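Local coordinates for protein quinoline 2-oxidoreductase large subunit (PDB 1T3Q) that probably oxidises quinoline at carbon 2, serving as the large subunit of a molybdenum hydroxylase that holds the molybdenum ion and its pterin cytosine dinucleotide cofactor, at residues 217-222 and 267-272; 569-574 and 607-612; 759-764 and 780-785. One frame throughout, in Å; residues are numbered along the deposited sequence.

Interaction 1. Residues 217-222 and 267-272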
# COMPACT_ATOMS: atom_id res chain seq x y z
N LEU B 217 10.13 2.83 8.92
CA LEU B 217 9.84 1.41 9.04
C LEU B 217 8.34 1.16 9.05
O LEU B 217 7.59 1.82 9.78
CB LEU B 217 10.43 0.86 10.34
CG LEU B 217 9.93 -0.51 10.82
CD1 LEU B 217 10.43 -1.61 9.88
CD2 LEU B 217 10.42 -0.77 12.24
N ILE B 218 7.90 0.22 8.22
CA ILE B 218 6.49 -0.16 8.21
C ILE B 218 6.48 -1.62 8.64
O ILE B 218 7.17 -2.44 8.05
CB ILE B 218 5.85 -0.08 6.80
CG1 ILE B 218 5.85 1.37 6.30
CG2 ILE B 218 4.42 -0.61 6.85
CD1 ILE B 218 5.25 1.52 4.90
N LEU B 219 5.72 -1.92 9.68
CA LEU B 219 5.61 -3.28 10.16
C LEU B 219 4.17 -3.75 10.06
O LEU B 219 3.29 -3.23 10.75
CB LEU B 219 6.06 -3.39 11.63
CG LEU B 219 5.79 -4.75 12.29
CD1 LEU B 219 6.59 -5.84 11.59
CD2 LEU B 219 6.17 -4.68 13.77
N TRP B 220 3.94 -4.71 9.17
CA TRP B 220 2.61 -5.30 9.01
C TRP B 220 2.62 -6.46 9.99
O TRP B 220 3.55 -7.27 9.98
CB TRP B 220 2.42 -5.86 7.61
CG TRP B 220 2.14 -4.86 6.55
CD1 TRP B 220 0.90 -4.47 6.09
CD2 TRP B 220 3.09 -4.15 5.76
NE1 TRP B 220 1.04 -3.57 5.06
CE2 TRP B 220 2.38 -3.36 4.84
CE3 TRP B 220 4.50 -4.11 5.75
CZ2 TRP B 220 3.01 -2.53 3.90
CZ3 TRP B 220 5.13 -3.29 4.81
CH2 TRP B 220 4.39 -2.51 3.91
N THR B 221 1.63 -6.55 10.86
CA THR B 221 1.59 -7.66 11.80
C THR B 221 0.17 -8.00 12.22
O THR B 221 -0.66 -7.12 12.39
CB THR B 221 2.45 -7.37 13.06
OG1 THR B 221 2.25 -8.42 14.01
CG2 THR B 221 2.07 -6.04 13.70
N ALA B 222 -0.09 -9.30 12.35
CA ALA B 222 -1.41 -9.78 12.76
C ALA B 222 -1.47 -9.61 14.28
O ALA B 222 -1.27 -10.56 15.03
CB ALA B 222 -1.57 -11.24 12.39
N LEU B 267 12.31 -9.06 15.42
CA LEU B 267 13.29 -9.63 14.51
C LEU B 267 13.10 -9.22 13.06
O LEU B 267 14.07 -8.85 12.40
CB LEU B 267 13.31 -11.15 14.64
CG LEU B 267 13.95 -11.68 15.94
CD1 LEU B 267 13.68 -13.16 16.07
CD2 LEU B 267 15.46 -11.39 15.93
N VAL B 268 11.87 -9.28 12.54
CA VAL B 268 11.70 -8.89 11.14
C VAL B 268 12.09 -7.44 10.91
O VAL B 268 12.61 -7.10 9.85
CB VAL B 268 10.27 -9.16 10.62
CG1 VAL B 268 10.02 -10.66 10.56
CG2 VAL B 268 9.24 -8.48 11.53
N CYS B 269 11.84 -6.58 11.89
CA CYS B 269 12.20 -5.17 11.75
C CYS B 269 13.72 -5.04 11.69
O CYS B 269 14.26 -4.32 10.86
CB CYS B 269 11.67 -4.35 12.92
SG CYS B 269 9.86 -4.26 12.97
N LEU B 270 14.40 -5.75 12.59
CA LEU B 270 15.85 -5.72 12.64
C LEU B 270 16.44 -6.29 11.35
O LEU B 270 17.39 -5.75 10.80
CB LEU B 270 16.36 -6.52 13.84
CG LEU B 270 16.03 -5.94 15.23
CD1 LEU B 270 16.51 -6.89 16.31
CD2 LEU B 270 16.70 -4.58 15.39
N LEU B 271 15.85 -7.39 10.88
CA LEU B 271 16.32 -8.04 9.67
C LEU B 271 16.11 -7.19 8.43
O LEU B 271 17.00 -7.09 7.58
CB LEU B 271 15.62 -9.40 9.51
CG LEU B 271 16.04 -10.47 10.52
CD1 LEU B 271 15.05 -11.63 10.50
CD2 LEU B 271 17.46 -10.95 10.19
N SER B 272 14.94 -6.57 8.31
CA SER B 272 14.67 -5.73 7.16
C SER B 272 15.60 -4.53 7.15
O SER B 272 16.07 -4.11 6.09
CB SER B 272 13.22 -5.26 7.15
OG SER B 272 13.00 -4.41 6.03

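Interaction 2. Residues 569-574 and 607-612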
# COMPACT_ATOMS: atom_id res chain seq x y z
N LYS B 569 -24.08 21.51 16.04
CA LYS B 569 -25.22 22.04 16.78
C LYS B 569 -25.11 23.56 16.92
O LYS B 569 -26.11 24.28 16.82
CB LYS B 569 -25.31 21.39 18.17
CG LYS B 569 -25.73 19.92 18.12
CD LYS B 569 -25.39 19.18 19.42
CE LYS B 569 -26.14 19.73 20.62
NZ LYS B 569 -25.80 19.00 21.88
N GLN B 570 -23.90 24.05 17.15
CA GLN B 570 -23.66 25.48 17.28
C GLN B 570 -23.98 26.23 16.00
O GLN B 570 -24.57 27.30 16.02
CB GLN B 570 -22.20 25.75 17.66
CG GLN B 570 -21.80 25.13 18.98
CD GLN B 570 -20.32 25.29 19.27
OE1 GLN B 570 -19.82 24.76 20.25
NE2 GLN B 570 -19.63 26.03 18.42
N LEU B 571 -23.57 25.66 14.87
CA LEU B 571 -23.83 26.29 13.59
C LEU B 571 -25.32 26.23 13.27
O LEU B 571 -25.90 27.20 12.78
CB LEU B 571 -23.03 25.59 12.48
CG LEU B 571 -23.24 26.13 11.07
CD1 LEU B 571 -22.90 27.61 11.05
CD2 LEU B 571 -22.37 25.37 10.07
N ALA B 572 -25.93 25.08 13.54
CA ALA B 572 -27.35 24.90 13.28
C ALA B 572 -28.18 25.84 14.15
O ALA B 572 -29.15 26.44 13.69
CB ALA B 572 -27.74 23.46 13.54
N GLY B 573 -27.80 25.96 15.42
CA GLY B 573 -28.53 26.82 16.33
C GLY B 573 -28.45 28.27 15.88
O GLY B 573 -29.40 29.04 16.04
N HIS B 574 -27.30 28.64 15.31
CA HIS B 574 -27.08 29.99 14.83
C HIS B 574 -28.02 30.30 13.66
O HIS B 574 -28.63 31.36 13.60
CB HIS B 574 -25.63 30.15 14.38
CG HIS B 574 -25.30 31.52 13.87
ND1 HIS B 574 -25.32 32.64 14.67
CD2 HIS B 574 -24.92 31.95 12.64
CE1 HIS B 574 -24.98 33.70 13.96
NE2 HIS B 574 -24.73 33.30 12.72
N GLY B 607 -22.31 21.18 5.08
CA GLY B 607 -21.88 21.88 3.88
C GLY B 607 -21.50 23.32 4.21
O GLY B 607 -20.46 23.82 3.77
N ALA B 608 -22.34 23.97 5.01
CA ALA B 608 -22.10 25.36 5.41
C ALA B 608 -20.89 25.48 6.34
O ALA B 608 -20.15 26.45 6.27
CB ALA B 608 -23.35 25.92 6.11
N ALA B 609 -20.69 24.49 7.20
CA ALA B 609 -19.55 24.52 8.12
C ALA B 609 -18.25 24.56 7.33
O ALA B 609 -17.32 25.29 7.67
CB ALA B 609 -19.57 23.30 9.04
N TYR B 610 -18.20 23.76 6.27
CA TYR B 610 -17.01 23.69 5.43
C TYR B 610 -16.85 24.84 4.45
O TYR B 610 -15.78 25.45 4.36
CB TYR B 610 -16.99 22.40 4.60
CG TYR B 610 -16.40 21.20 5.30
CD1 TYR B 610 -17.20 20.34 6.05
CD2 TYR B 610 -15.03 20.94 5.22
CE1 TYR B 610 -16.64 19.25 6.71
CE2 TYR B 610 -14.47 19.85 5.87
CZ TYR B 610 -15.28 19.01 6.62
OH TYR B 610 -14.72 17.95 7.27
N PHE B 611 -17.92 25.14 3.73
CA PHE B 611 -17.87 26.13 2.66
C PHE B 611 -18.72 27.39 2.70
O PHE B 611 -18.83 28.06 1.67
CB PHE B 611 -18.16 25.40 1.34
CG PHE B 611 -17.43 24.09 1.20
CD1 PHE B 611 -18.13 22.90 1.03
CD2 PHE B 611 -16.03 24.05 1.23
CE1 PHE B 611 -17.45 21.68 0.89
CE2 PHE B 611 -15.35 22.84 1.08
CZ PHE B 611 -16.06 21.65 0.91
N ALA B 612 -19.31 27.74 3.84
CA ALA B 612 -20.13 28.95 3.90
C ALA B 612 -19.76 29.80 5.12
O ALA B 612 -20.52 29.92 6.07
CB ALA B 612 -21.61 28.60 3.93

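Interaction 3. Residues 759-764 and 780-785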
# COMPACT_ATOMS: atom_id res chain seq x y z
N ASP B 759 -21.48 -33.74 38.10
CA ASP B 759 -22.86 -34.06 38.45
C ASP B 759 -23.19 -35.44 37.92
O ASP B 759 -23.87 -36.23 38.58
CB ASP B 759 -23.82 -33.04 37.84
CG ASP B 759 -25.25 -33.24 38.31
OD1 ASP B 759 -25.48 -33.17 39.54
OD2 ASP B 759 -26.14 -33.48 37.47
N ALA B 760 -22.71 -35.74 36.71
CA ALA B 760 -22.96 -37.02 36.07
C ALA B 760 -22.38 -38.19 36.86
O ALA B 760 -23.00 -39.26 36.93
CB ALA B 760 -22.38 -37.02 34.65
N LEU B 761 -21.21 -37.99 37.45
CA LEU B 761 -20.54 -39.04 38.20
C LEU B 761 -20.75 -38.98 39.72
O LEU B 761 -20.26 -39.84 40.45
CB LEU B 761 -19.05 -39.00 37.89
CG LEU B 761 -18.67 -39.10 36.41
CD1 LEU B 761 -17.18 -38.91 36.24
CD2 LEU B 761 -19.12 -40.44 35.86
N ALA B 762 -21.47 -37.96 40.18
CA ALA B 762 -21.71 -37.80 41.61
C ALA B 762 -22.24 -39.06 42.30
O ALA B 762 -21.79 -39.40 43.39
CB ALA B 762 -22.68 -36.64 41.84
N HIS B 763 -23.18 -39.75 41.67
CA HIS B 763 -23.74 -40.95 42.28
C HIS B 763 -22.72 -42.06 42.53
O HIS B 763 -22.98 -42.98 43.31
CB HIS B 763 -24.91 -41.49 41.43
CG HIS B 763 -24.49 -42.12 40.14
ND1 HIS B 763 -23.96 -41.39 39.09
CD2 HIS B 763 -24.54 -43.40 39.72
CE1 HIS B 763 -23.71 -42.21 38.08
NE2 HIS B 763 -24.04 -43.43 38.44
N LEU B 764 -21.57 -41.99 41.86
CA LEU B 764 -20.53 -42.99 42.04
C LEU B 764 -19.54 -42.51 43.10
O LEU B 764 -18.54 -43.18 43.37
CB LEU B 764 -19.78 -43.23 40.73
CG LEU B 764 -20.57 -43.83 39.57
CD1 LEU B 764 -19.67 -43.91 38.34
CD2 LEU B 764 -21.08 -45.22 39.94
N ARG B 780 -10.04 -43.62 34.92
CA ARG B 780 -9.28 -43.67 36.16
C ARG B 780 -10.13 -43.29 37.37
O ARG B 780 -10.08 -43.95 38.41
CB ARG B 780 -8.09 -42.71 36.06
CG ARG B 780 -6.74 -43.37 36.24
CD ARG B 780 -6.39 -44.28 35.08
NE ARG B 780 -5.85 -45.54 35.57
CZ ARG B 780 -5.08 -46.36 34.86
NH1 ARG B 780 -4.65 -47.49 35.41
NH2 ARG B 780 -4.72 -46.06 33.62
N SER B 781 -10.90 -42.22 37.23
CA SER B 781 -11.74 -41.75 38.33
C SER B 781 -12.73 -42.83 38.77
O SER B 781 -12.90 -43.06 39.97
CB SER B 781 -12.51 -40.49 37.92
N ILE B 782 -13.37 -43.47 37.81
CA ILE B 782 -14.35 -44.51 38.09
C ILE B 782 -13.73 -45.79 38.63
O ILE B 782 -14.32 -46.47 39.47
CB ILE B 782 -15.18 -44.82 36.82
CG1 ILE B 782 -16.07 -43.62 36.48
CG2 ILE B 782 -16.02 -46.08 37.04
CD1 ILE B 782 -16.91 -43.80 35.23
N GLN B 783 -12.52 -46.13 38.17
CA GLN B 783 -11.85 -47.34 38.63
C GLN B 783 -11.45 -47.19 40.09
O GLN B 783 -11.45 -48.17 40.85
CB GLN B 783 -10.61 -47.64 37.78
N GLU B 784 -11.10 -45.97 40.49
CA GLU B 784 -10.68 -45.70 41.86
C GLU B 784 -11.84 -45.27 42.76
O GLU B 784 -11.62 -44.75 43.85
CB GLU B 784 -9.60 -44.61 41.85
CG GLU B 784 -8.30 -45.03 41.18
CD GLU B 784 -7.34 -43.88 40.97
OE2 GLU B 784 -7.74 -42.72 41.20
N ARG B 785 -13.07 -45.50 42.30
CA ARG B 785 -14.24 -45.13 43.08
C ARG B 785 -14.27 -45.88 44.41
O ARG B 785 -13.74 -46.99 44.52
CB ARG B 785 -15.53 -45.44 42.31
CG ARG B 785 -15.83 -46.93 42.15
CD ARG B 785 -17.25 -47.15 41.65
NE ARG B 785 -17.28 -47.77 40.32
CZ ARG B 785 -16.85 -49.00 40.05
NH1 ARG B 785 -16.92 -49.47 38.81
NH2 ARG B 785 -16.35 -49.75 41.02

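Interaction 1. Residues 217-222 and 267-272
Strand 216-221 of a seven-stranded mixed sheet meets helix 263-275 through Leu217 and Leu219, alternate residues whose side chains reach the same stretch of helix. The segment axes approach to 9.5 Å and run at 143° between their N-to-C directions, so the helix lies aslant and nearer to antiparallel than to parallel. At the middle of the contact is the sulfur of Cys269, with a leucine methyl coming to it from each of the two strand residues. Leu217 CD2 touches Cys269 SG at 3.6 Å and also rests on Cys269 CB, 3.9 Å away. Leu219 CD2 stands 3.8 Å from the same SG. The other branch of Leu219 serves a second partner: its CD1 lies 3.7 Å from Val268 CG2, the two side chains crossing at about a right angle. With CG of Leu219 turned away from its own backbone N (chi1 172°), the branched end swings to the helix although the CB itself does not aim there. This is helix-on-sheet packing, one face of a mixed sheet covered by a helix with aliphatic groups as filling, and all four touching residues are buried. Putting an alanine here in place of Leu219 would remove both methyls, and would probably open a gap beside the Cys269 sulfur and deprive Val268 CG2 of its partner on the strand. Helix 226-237 shares in the same core, its Val233 touching both leucines and its Val229 touching Leu219. Polar ties flank the apolar patch: Thr221 OG1 is hydrogen-bonded to Glu265 OE1, near the start of the helix, and Ser272 OG is hydrogen-bonded to Tyr210 N of strand 205-211, next to strand 216-221 in the sheet, as well as to Arg277 O.

Interaction 2. Residues 569-574 and 607-612
Leu571 of helix 549-576 faces Ala609 of helix 602-611 at the point where the two backbones are nearest, their CA atoms 7.2 Å apart. Both segments keep helical phi and psi at these residues, and in 607-611 the turn is held by Phe611 N bonding to Gly607 O at 2.9 Å. Small alanine side chains on the second helix let the leucine come right down onto main-chain atoms. A single methyl makes the contact: Leu571 CD2 stands 3.4 Å from Ala609 N and 3.5 Å from Ala609 CA, and is 3.6 Å from the methyl CB of the same residue. It also reaches CB of the preceding residue, Ala608, at 4.1 Å. CG of Leu571 is anti to the backbone N (chi1 178°), which carries the branched end toward the other helix, and chi2 (57°) puts CD2 in front. The surface buried is small, 94 Å², and within the two segments the contact is apolar, made on one side by Leu571. Around it, Ala609 also leans on Leu624, and Ala608 on Thr615, both in loops. Tyr610 turns away from helix 549-576, with its OH hydrogen-bonded to Ile491 O of strand 486-491; its ring meets two rings of a second copy of this subunit, His484 and, edge-to-face, Tyr540, so that helix 602-611 has helix 549-576 on one flank and meets the second large subunit through Tyr610 and Phe611.

Interaction 3. Residues 759-764 and 780-785
Leu761, the earlier of two leucines that carry this contact, sends CD2 to within 4.1 Å of Ile782 CD1 on helix 775-783, and the two side chains cross at about a right angle. Leu764 N is bonded to Leu761 O at 2.9 Å, and three residues on the second leucine comes round to the same side as the first. His763, just before it, makes no contact with 780-785, but Leu764 CG sits 3.7 Å above one face of its ring, toward the rim. Leu764 itself is the larger contributor to the buried surface from 759-764. Its CD1 lies 4.1 Å from Ile782 CG1 and 4.2 Å from Ile782 CD1, so the isoleucine is met by a methyl of each leucine, its CD1 terminus shared by both. In Ile782 the CG1 branch stands anti to the carbonyl carbon (chi1 -68°), and this brings the end of the side chain to the leucines although its CB does not point at them. Beyond the helix, Arg785 adds an exposed margin, its CB lying 3.9 Å from Leu764 O, and its chain then bends at chi3 (115°) so that the guanidinium group turns one face to Ile782 O, which lies offset toward its rim. The charged head therefore folds back on its own segment. The contact ties two helices close to the C-terminus of the chain. Tyr455 of strand 454-467 touches Leu761, Leu764 and Ile782 alike, Ile648 of strand 636-649 packs on Leu761, and Ile768, in the loop between the helices, also touches Leu761. On helix 775-783, Arg780 forms a salt bridge with Asp262 of the medium subunit, which ties helix 775-783 to another chain of the assembly.

The three contacts follow one another along the chain and touch nowhere. Interactions 1 and 2 have centres about 45 Å apart, interactions 1 and 3 about 53 Å, and interactions 2 and 3 about 74 Å, with interaction 3 on the opposite side of the chain's centre from each of the others. None of their residues is among those lining the pocket of the molybdenum ion, but each contact has pocket residues close by in sequence. Gln224, Phe255 and Gly256 of that pocket fall between the segments of interaction 1, Tyr545 and Ala546 come shortly before the long helix used in interaction 2, and Glu743 immediately precedes the helix that carries Leu761 in interaction 3.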